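Local atomic coordinates of DNA mismatch repair protein MutL (Aquifex aeolicus, PDB entry 6LZI), a protein that probably binds and hydrolyses ATP through its N-terminal ATPase domain as part of DNA mismatch repair. Residues K44-I56 / P132-F144. Residues are numbered along the deposited sequence; the frame is centred on the assembly and turned at random.
Sequences KRLIRVKDNGTGI and PVGTEVEVRDLFF. With ADP (adenosine-5'-diphosphate), chain H.
Strands 46-51 and 134-140 run antiparallel, their axes coming within 4.6 Å, as central neighbours in the eight-stranded sheet. Ile47 with Val139, Val49 with Val137 and Asp51 with Thr135 are the hydrogen-bonded pairs, each joined by two N-H...O bonds; the Val139 N to Ile47 O bond, at 2.7 Å, is almost straight (173°). Gly134 has to be glycine, because a CB there would run into Asp51 O.

Leu46, Arg48 and Lys50 share one face with Glu136, Glu138 and Arg140. Arg48 reaches diagonally to Glu136, and its NH1 meets OE1 at 2.8 Å in a salt bridge, the two flat groups nearly perpendicular (82°). The bend at chi3 (58°) turns the guanidinium out of line with its extended stem, whose CD packs beside Glu138. Glu36 and Glu38 on strand 34-40 also bind Arg48, while Arg104 ties Glu136 and Glu138 to the strand beyond. A leucine in place of Arg48 would probably leave Glu36 and Glu38 without this positive partner and Glu136 leaning on Arg104. CD1 of Leu46 lies over one face of the Arg140 guanidinium.

On the other face, Ile47 and Val139 pack together, with helix 16-29 over Ile47 and Val49. Here Asp51 OD2 accepts a hydrogen bond from adenine N6 of ADP at 2.8 Å, while OD1 takes Gly53 N in an Asx turn. One water links Asp51 OD1, Gly55 N and Thr135 OG1, which also hydrogen-bonds Ser105. An aspartate reading the adenine amino group, followed by a glycine-rich turn, is a hallmark of the Bergerat ATP-binding fold of the GHKL family.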
ATOM      1  N   LYS A  44      -8.785  12.096   7.911  1.00 53.24           N
ATOM      2  CA  LYS A  44      -7.785  13.087   8.280  1.00 36.24           C
ATOM      3  C   LYS A  44      -7.976  14.369   7.530  1.00 37.20           C
ATOM      4  O   LYS A  44      -9.101  14.791   7.213  1.00 40.67           O
ATOM      5  CB  LYS A  44      -6.395  12.559   7.999  1.00 23.35           C
ATOM      6  CG  LYS A  44      -6.294  11.993   6.578  1.00 25.93           C
ATOM      7  CD  LYS A  44      -4.841  11.388   6.412  1.00 27.31           C
ATOM      8  CE  LYS A  44      -3.944  11.456   7.701  1.00 26.61           C
ATOM      9  NZ  LYS A  44      -4.247  10.178   8.609  1.00 29.26           N
ATOM     10  N   ARG A  45      -6.840  15.025   7.264  1.00 36.29           N
ATOM     11  CA  ARG A  45      -6.914  16.268   6.542  1.00 28.42           C
ATOM     12  C   ARG A  45      -6.598  16.148   5.056  1.00 26.68           C
ATOM     13  O   ARG A  45      -7.280  16.782   4.241  1.00 27.01           O
ATOM     14  CB  ARG A  45      -6.009  17.323   7.231  1.00 31.12           C
ATOM     15  CG  ARG A  45      -5.904  18.576   6.477  1.00 38.18           C
ATOM     16  CD  ARG A  45      -5.385  19.717   7.329  1.00 46.27           C
ATOM     17  NE  ARG A  45      -5.463  20.954   6.564  1.00 50.86           N
ATOM     18  CZ  ARG A  45      -6.593  21.636   6.377  1.00 51.40           C
ATOM     19  NH1 ARG A  45      -7.746  21.226   6.922  1.00 46.88           N
ATOM     20  NH2 ARG A  45      -6.569  22.723   5.635  1.00 54.20           N
ATOM     21  N   LEU A  46      -5.568  15.398   4.681  1.00 25.95           N
ATOM     22  CA  LEU A  46      -5.272  15.132   3.280  1.00 24.12           C
ATOM     23  C   LEU A  46      -4.647  13.763   3.163  1.00 19.04           C
ATOM     24  O   LEU A  46      -3.695  13.426   3.882  1.00 21.25           O
ATOM     25  CB  LEU A  46      -4.306  16.188   2.714  1.00 27.17           C
ATOM     26  CG  LEU A  46      -3.824  15.819   1.303  1.00 22.71           C
ATOM     27  CD1 LEU A  46      -4.818  15.996   0.198  1.00 24.99           C
ATOM     28  CD2 LEU A  46      -2.472  16.582   1.126  1.00 25.54           C
ATOM     29  N   ILE A  47      -5.118  13.031   2.167  1.00 20.99           N
ATOM     30  CA  ILE A  47      -4.470  11.863   1.621  1.00 17.86           C
ATOM     31  C   ILE A  47      -4.253  12.143   0.152  1.00 19.92           C
ATOM     32  O   ILE A  47      -5.233  12.440  -0.572  1.00 21.79           O
ATOM     33  CB  ILE A  47      -5.419  10.631   1.771  1.00 17.22           C
ATOM     34  CG1 ILE A  47      -5.649  10.309   3.265  1.00 21.37           C
ATOM     35  CG2 ILE A  47      -4.841   9.389   1.147  1.00 18.72           C
ATOM     36  CD1 ILE A  47      -7.030   9.732   3.502  1.00 22.44           C
ATOM     37  N   ARG A  48      -2.993  12.030  -0.305  1.00 20.96           N
ATOM     38  CA  ARG A  48      -2.621  12.239  -1.701  1.00 17.28           C
ATOM     39  C   ARG A  48      -1.809  11.035  -2.168  1.00 16.10           C
ATOM     40  O   ARG A  48      -0.907  10.580  -1.443  1.00 21.20           O
ATOM     41  CB  ARG A  48      -1.783  13.518  -1.873  1.00 21.93           C
ATOM     42  CG  ARG A  48      -1.469  13.702  -3.305  1.00 25.52           C
ATOM     43  CD  ARG A  48      -0.746  15.027  -3.576  1.00 31.14           C
ATOM     44  NE  ARG A  48       0.487  15.095  -2.798  1.00 35.14           N
ATOM     45  CZ  ARG A  48       1.646  14.597  -3.195  1.00 33.06           C
ATOM     46  NH1 ARG A  48       1.757  13.963  -4.379  1.00 29.66           N
ATOM     47  NH2 ARG A  48       2.694  14.722  -2.396  1.00 34.23           N
ATOM     48  N   VAL A  49      -2.185  10.480  -3.329  1.00 20.80           N
ATOM     49  CA  VAL A  49      -1.441   9.374  -3.933  1.00 16.17           C
ATOM     50  C   VAL A  49      -1.179   9.719  -5.374  1.00 15.74           C
ATOM     51  O   VAL A  49      -2.112   9.932  -6.151  1.00 17.21           O
ATOM     52  CB  VAL A  49      -2.210   8.045  -3.807  1.00 18.41           C
ATOM     53  CG1 VAL A  49      -1.454   6.848  -4.464  1.00 18.47           C
ATOM     54  CG2 VAL A  49      -2.430   7.692  -2.367  1.00 22.47           C
ATOM     55  N   LYS A  50       0.082   9.699  -5.727  1.00 19.69           N
ATOM     56  CA  LYS A  50       0.580  10.077  -7.015  1.00 20.24           C
ATOM     57  C   LYS A  50       1.253   8.833  -7.562  1.00 18.25           C
ATOM     58  O   LYS A  50       2.028   8.182  -6.848  1.00 19.40           O
ATOM     59  CB  LYS A  50       1.585  11.165  -6.894  1.00 19.12           C
ATOM     60  CG  LYS A  50       2.085  11.683  -8.298  1.00 23.64           C
ATOM     61  CD  LYS A  50       3.079  12.766  -7.913  1.00 24.76           C
ATOM     62  CE  LYS A  50       3.646  13.481  -9.144  1.00 31.30           C
ATOM     63  NZ  LYS A  50       4.566  12.502  -9.748  1.00 35.42           N
ATOM     64  N   ASP A  51       1.026   8.585  -8.840  1.00 17.21           N
ATOM     65  CA  ASP A  51       1.689   7.480  -9.532  1.00 17.22           C
ATOM     66  C   ASP A  51       2.052   7.876 -10.960  1.00 19.64           C
ATOM     67  O   ASP A  51       1.535   8.871 -11.525  1.00 18.26           O
ATOM     68  CB  ASP A  51       0.784   6.201  -9.517  1.00 19.46           C
ATOM     69  CG  ASP A  51      -0.413   6.279 -10.442  1.00 20.97           C
ATOM     70  OD1 ASP A  51      -0.258   6.584 -11.679  1.00 23.87           O
ATOM     71  OD2 ASP A  51      -1.568   6.082  -9.918  1.00 18.48           O
ATOM     72  N   ASN A  52       2.981   7.087 -11.538  1.00 19.75           N
ATOM     73  CA  ASN A  52       3.439   7.268 -12.903  1.00 22.34           C
ATOM     74  C   ASN A  52       2.955   6.118 -13.791  1.00 20.98           C
ATOM     75  O   ASN A  52       3.663   5.708 -14.708  1.00 21.27           O
ATOM     76  CB  ASN A  52       4.979   7.370 -12.938  1.00 24.09           C
ATOM     77  CG  ASN A  52       5.650   6.046 -12.537  1.00 24.36           C
ATOM     78  OD1 ASN A  52       4.983   5.126 -12.022  1.00 21.92           O
ATOM     79  ND2 ASN A  52       6.959   5.903 -12.822  1.00 23.17           N
ATOM     80  N   GLY A  53       1.768   5.615 -13.513  1.00 20.71           N
ATOM     81  CA  GLY A  53       1.162   4.579 -14.322  1.00 26.18           C
ATOM     82  C   GLY A  53       0.593   5.119 -15.617  1.00 27.51           C
ATOM     83  O   GLY A  53       0.848   6.245 -16.053  1.00 30.61           O
ATOM     84  N   THR A  54      -0.260   4.308 -16.208  1.00 27.43           N
ATOM     85  CA  THR A  54      -0.704   4.601 -17.560  1.00 28.09           C
ATOM     86  C   THR A  54      -1.697   5.747 -17.629  1.00 26.30           C
ATOM     87  O   THR A  54      -2.025   6.195 -18.726  1.00 29.69           O
ATOM     88  CB  THR A  54      -1.365   3.347 -18.165  1.00 35.73           C
ATOM     89  OG1 THR A  54      -2.663   3.190 -17.579  1.00 43.00           O
ATOM     90  CG2 THR A  54      -0.585   2.167 -17.803  1.00 43.34           C
ATOM     91  N   GLY A  55      -2.246   6.173 -16.481  1.00 26.63           N
ATOM     92  CA  GLY A  55      -3.263   7.199 -16.479  1.00 26.19           C
ATOM     93  C   GLY A  55      -4.608   6.736 -17.045  1.00 29.46           C
ATOM     94  O   GLY A  55      -4.875   5.550 -17.269  1.00 34.24           O
ATOM     95  N   ILE A  56      -5.490   7.720 -17.172  1.00 25.88           N
ATOM     96  CA  ILE A  56      -6.894   7.516 -17.508  1.00 32.89           C
ATOM     97  C   ILE A  56      -7.197   8.458 -18.654  1.00 33.78           C
ATOM     98  O   ILE A  56      -6.792   9.633 -18.612  1.00 28.23           O
ATOM     99  CB  ILE A  56      -7.827   7.779 -16.302  1.00 29.68           C
ATOM    100  CG1 ILE A  56      -7.390   6.911 -15.106  1.00 31.18           C
ATOM    101  CG2 ILE A  56      -9.290   7.487 -16.644  1.00 26.56           C
ATOM    102  CD1 ILE A  56      -7.745   7.506 -13.768  1.00 30.33           C
ATOM    103  N   PRO A 132       2.563  15.466 -15.385  1.00 28.16           N
ATOM    104  CA  PRO A 132       3.203  14.295 -16.002  1.00 28.45           C
ATOM    105  C   PRO A 132       2.179  13.188 -16.264  1.00 27.44           C
ATOM    106  O   PRO A 132       1.122  13.103 -15.629  1.00 24.82           O
ATOM    107  CB  PRO A 132       4.232  13.833 -14.957  1.00 31.89           C
ATOM    108  CG  PRO A 132       4.285  14.905 -13.903  1.00 31.98           C
ATOM    109  CD  PRO A 132       2.947  15.616 -13.956  1.00 30.31           C
ATOM    110  N   VAL A 133       2.530  12.301 -17.196  1.00 26.62           N
ATOM    111  CA  VAL A 133       1.725  11.093 -17.365  1.00 26.50           C
ATOM    112  C   VAL A 133       1.556  10.376 -16.038  1.00 21.74           C
ATOM    113  O   VAL A 133       2.502  10.235 -15.235  1.00 27.17           O
ATOM    114  CB  VAL A 133       2.372  10.136 -18.393  1.00 21.76           C
ATOM    115  CG1 VAL A 133       1.558   8.823 -18.400  1.00 27.28           C
ATOM    116  CG2 VAL A 133       2.427  10.754 -19.750  1.00 24.07           C
ATOM    117  N   GLY A 134       0.342   9.942 -15.785  1.00 20.97           N
ATOM    118  CA  GLY A 134       0.011   9.198 -14.572  1.00 17.00           C
ATOM    119  C   GLY A 134      -1.205   9.829 -13.867  1.00 20.39           C
ATOM    120  O   GLY A 134      -2.008  10.532 -14.478  1.00 20.81           O
ATOM    121  N   THR A 135      -1.367   9.539 -12.577  1.00 18.61           N
ATOM    122  CA  THR A 135      -2.602   9.874 -11.851  1.00 20.15           C
ATOM    123  C   THR A 135      -2.277  10.369 -10.463  1.00 17.27           C
ATOM    124  O   THR A 135      -1.357   9.865  -9.823  1.00 18.63           O
ATOM    125  CB  THR A 135      -3.509   8.610 -11.748  1.00 22.46           C
ATOM    126  OG1 THR A 135      -3.813   8.148 -13.068  1.00 23.09           O
ATOM    127  CG2 THR A 135      -4.802   8.890 -11.028  1.00 22.85           C
ATOM    128  N   GLU A 136      -2.990  11.401 -10.017  1.00 15.00           N
ATOM    129  CA  GLU A 136      -2.832  11.937  -8.678  1.00 20.79           C
ATOM    130  C   GLU A 136      -4.232  12.095  -8.091  1.00 18.43           C
ATOM    131  O   GLU A 136      -5.093  12.701  -8.724  1.00 21.09           O
ATOM    132  CB  GLU A 136      -2.088  13.290  -8.741  1.00 18.40           C
ATOM    133  CG  GLU A 136      -1.857  13.808  -7.337  1.00 20.24           C
ATOM    134  CD  GLU A 136      -0.727  14.826  -7.379  1.00 24.42           C
ATOM    135  OE1 GLU A 136       0.237  14.625  -6.636  1.00 30.06           O
ATOM    136  OE2 GLU A 136      -0.798  15.645  -8.311  1.00 30.45           O
ATOM    137  N   VAL A 137      -4.470  11.543  -6.894  1.00 18.49           N
ATOM    138  CA  VAL A 137      -5.764  11.641  -6.231  1.00 20.84           C
ATOM    139  C   VAL A 137      -5.527  12.339  -4.897  1.00 19.88           C
ATOM    140  O   VAL A 137      -4.566  12.010  -4.167  1.00 19.23           O
ATOM    141  CB  VAL A 137      -6.359  10.220  -6.042  1.00 16.74           C
ATOM    142  CG1 VAL A 137      -7.772  10.320  -5.408  1.00 17.95           C
ATOM    143  CG2 VAL A 137      -6.439   9.577  -7.399  1.00 23.27           C
ATOM    144  N   GLU A 138      -6.362  13.346  -4.594  1.00 19.27           N
ATOM    145  CA  GLU A 138      -6.286  14.081  -3.327  1.00 19.52           C
ATOM    146  C   GLU A 138      -7.624  13.906  -2.653  1.00 24.77           C
ATOM    147  O   GLU A 138      -8.649  14.252  -3.230  1.00 23.94           O
ATOM    148  CB  GLU A 138      -6.015  15.573  -3.564  1.00 22.91           C
ATOM    149  CG  GLU A 138      -4.681  15.669  -4.239  1.00 26.80           C
ATOM    150  CD  GLU A 138      -4.215  17.076  -4.440  1.00 31.61           C
ATOM    151  OE1 GLU A 138      -4.882  17.979  -3.912  1.00 32.04           O
ATOM    152  OE2 GLU A 138      -3.190  17.248  -5.132  1.00 32.98           O
ATOM    153  N   VAL A 139      -7.598  13.363  -1.438  1.00 21.80           N
ATOM    154  CA  VAL A 139      -8.795  13.156  -0.619  1.00 18.98           C
ATOM    155  C   VAL A 139      -8.678  14.028   0.637  1.00 17.33           C
ATOM    156  O   VAL A 139      -7.747  13.850   1.442  1.00 20.38           O
ATOM    157  CB  VAL A 139      -8.907  11.664  -0.262  1.00 19.15           C
ATOM    158  CG1 VAL A 139     -10.099  11.414   0.599  1.00 20.03           C
ATOM    159  CG2 VAL A 139      -8.963  10.916  -1.623  1.00 21.26           C
ATOM    160  N   ARG A 140      -9.521  15.057   0.720  1.00 18.04           N
ATOM    161  CA  ARG A 140      -9.441  16.011   1.817  1.00 22.09           C
ATOM    162  C   ARG A 140     -10.647  15.895   2.719  1.00 20.80           C
ATOM    163  O   ARG A 140     -11.744  15.648   2.230  1.00 23.40           O
ATOM    164  CB  ARG A 140      -9.360  17.456   1.301  1.00 29.65           C
ATOM    165  CG  ARG A 140      -7.961  17.784   0.717  1.00 28.77           C
ATOM    166  CD  ARG A 140      -7.851  19.275   0.343  1.00 33.28           C
ATOM    167  NE  ARG A 140      -6.434  19.530   0.071  1.00 35.11           N
ATOM    168  CZ  ARG A 140      -5.509  19.767   1.014  1.00 40.07           C
ATOM    169  NH1 ARG A 140      -5.830  19.807   2.313  1.00 42.12           N
ATOM    170  NH2 ARG A 140      -4.250  19.943   0.664  1.00 41.94           N
ATOM    171  N   ASP A 141     -10.417  16.205   4.001  1.00 28.86           N
ATOM    172  CA  ASP A 141     -11.465  16.364   5.000  1.00 26.96           C
ATOM    173  C   ASP A 141     -12.377  15.143   5.049  1.00 23.38           C
ATOM    174  O   ASP A 141     -13.606  15.250   4.942  1.00 23.92           O
ATOM    175  CB  ASP A 141     -12.272  17.608   4.706  1.00 31.41           C
ATOM    176  CG  ASP A 141     -11.469  18.865   4.949  1.00 41.83           C
ATOM    177  OD1 ASP A 141     -10.333  18.758   5.481  1.00 42.88           O
ATOM    178  OD2 ASP A 141     -11.988  19.952   4.632  1.00 47.48           O
ATOM    179  N   LEU A 142     -11.738  13.988   5.242  1.00 26.28           N
ATOM    180  CA  LEU A 142     -12.448  12.723   5.120  1.00 23.10           C
ATOM    181  C   LEU A 142     -13.541  12.738   6.166  1.00 26.08           C
ATOM    182  O   LEU A 142     -13.311  13.194   7.301  1.00 24.88           O
ATOM    183  CB  LEU A 142     -11.471  11.565   5.316  1.00 24.87           C
ATOM    184  CG  LEU A 142     -11.991  10.115   5.266  1.00 24.89           C
ATOM    185  CD1 LEU A 142     -12.510   9.892   3.836  1.00 27.28           C
ATOM    186  CD2 LEU A 142     -10.913   9.103   5.668  1.00 22.09           C
ATOM    187  N   PHE A 143     -14.748  12.274   5.764  1.00 22.22           N
ATOM    188  CA  PHE A 143     -15.991  12.256   6.597  1.00 19.72           C
ATOM    189  C   PHE A 143     -16.406  13.650   7.103  1.00 25.46           C
ATOM    190  O   PHE A 143     -17.046  13.777   8.153  1.00 25.17           O
ATOM    191  CB  PHE A 143     -15.833  11.287   7.780  1.00 21.59           C
ATOM    192  CG  PHE A 143     -15.417   9.898   7.374  1.00 21.06           C
ATOM    193  CD1 PHE A 143     -16.227   9.180   6.464  1.00 26.24           C
ATOM    194  CD2 PHE A 143     -14.283   9.317   7.925  1.00 22.69           C
ATOM    195  CE1 PHE A 143     -15.855   7.876   6.096  1.00 25.36           C
ATOM    196  CE2 PHE A 143     -13.909   7.997   7.550  1.00 27.80           C
ATOM    197  CZ  PHE A 143     -14.737   7.318   6.605  1.00 27.10           C
ATOM    198  N   PHE A 144     -16.071  14.731   6.373  1.00 24.22           N
ATOM    199  CA  PHE A 144     -16.562  16.055   6.808  1.00 25.78           C
ATOM    200  C   PHE A 144     -18.086  16.125   6.847  1.00 25.10           C
ATOM    201  O   PHE A 144     -18.681  16.884   7.660  1.00 26.35           O
ATOM    202  CB  PHE A 144     -16.017  17.120   5.863  1.00 27.66           C
ATOM    203  CG  PHE A 144     -16.765  17.210   4.591  1.00 24.14           C
ATOM    204  CD1 PHE A 144     -16.423  16.382   3.548  1.00 20.90           C
ATOM    205  CD2 PHE A 144     -17.750  18.177   4.385  1.00 29.92           C
ATOM    206  CE1 PHE A 144     -17.086  16.455   2.337  1.00 27.71           C
ATOM    207  CE2 PHE A 144     -18.412  18.276   3.177  1.00 31.81           C
ATOM    208  CZ  PHE A 144     -18.075  17.407   2.126  1.00 32.76           C
TER
HETATM  209  PB  ADP H 407     -11.733  -0.810  -9.537  1.00 32.34           P
HETATM  210  O1B ADP H 407     -10.296  -0.470  -9.328  1.00 26.41           O
HETATM  211  O2B ADP H 407     -12.066  -1.050 -11.033  1.00 33.18           O
HETATM  212  O3B ADP H 407     -12.164  -1.992  -8.696  1.00 35.93           O
HETATM  213  PA  ADP H 407     -11.986   1.898  -8.634  1.00 29.16           P
HETATM  214  O1A ADP H 407     -13.163   2.732  -8.220  1.00 27.95           O
HETATM  215  O2A ADP H 407     -10.917   1.755  -7.606  1.00 21.34           O
HETATM  216  O3A ADP H 407     -12.623   0.435  -9.084  1.00 31.48           O
HETATM  217  O5' ADP H 407     -11.231   2.585  -9.887  1.00 29.56           O
HETATM  218  C5' ADP H 407     -12.103   2.633 -11.017  1.00 33.50           C
HETATM  219  C4' ADP H 407     -11.298   2.635 -12.313  1.00 34.04           C
HETATM  220  O4' ADP H 407     -10.584   3.843 -12.407  1.00 30.90           O
HETATM  221  C3' ADP H 407     -10.263   1.541 -12.474  1.00 28.51           C
HETATM  222  O3' ADP H 407     -10.871   0.388 -13.118  1.00 33.17           O
HETATM  223  C2' ADP H 407      -9.263   2.175 -13.422  1.00 26.31           C
HETATM  224  O2' ADP H 407      -9.862   1.986 -14.746  1.00 30.85           O
HETATM  225  C1' ADP H 407      -9.364   3.644 -13.093  1.00 24.26           C
HETATM  226  N9  ADP H 407      -8.316   4.090 -12.184  1.00 23.12           N
HETATM  227  C8  ADP H 407      -8.430   4.400 -10.863  1.00 22.37           C
HETATM  228  N7  ADP H 407      -7.237   4.806 -10.353  1.00 20.33           N
HETATM  229  C5  ADP H 407      -6.365   4.715 -11.390  1.00 21.65           C
HETATM  230  C6  ADP H 407      -4.932   4.998 -11.507  1.00 20.71           C
HETATM  231  N6  ADP H 407      -4.228   5.408 -10.416  1.00 22.42           N
HETATM  232  N1  ADP H 407      -4.355   4.803 -12.725  1.00 21.97           N
HETATM  233  C2  ADP H 407      -5.123   4.342 -13.797  1.00 20.06           C
HETATM  234  N3  ADP H 407      -6.430   4.092 -13.764  1.00 22.08           N
HETATM  235  C4  ADP H 407      -7.067   4.288 -12.577  1.00 23.93           C
HETATM  236  O   HOH W   1      -2.150   6.109 -13.487  1.00 21.17           O
HETATM  237  O   HOH W   2       2.699  11.061 -12.366  1.00 33.23           O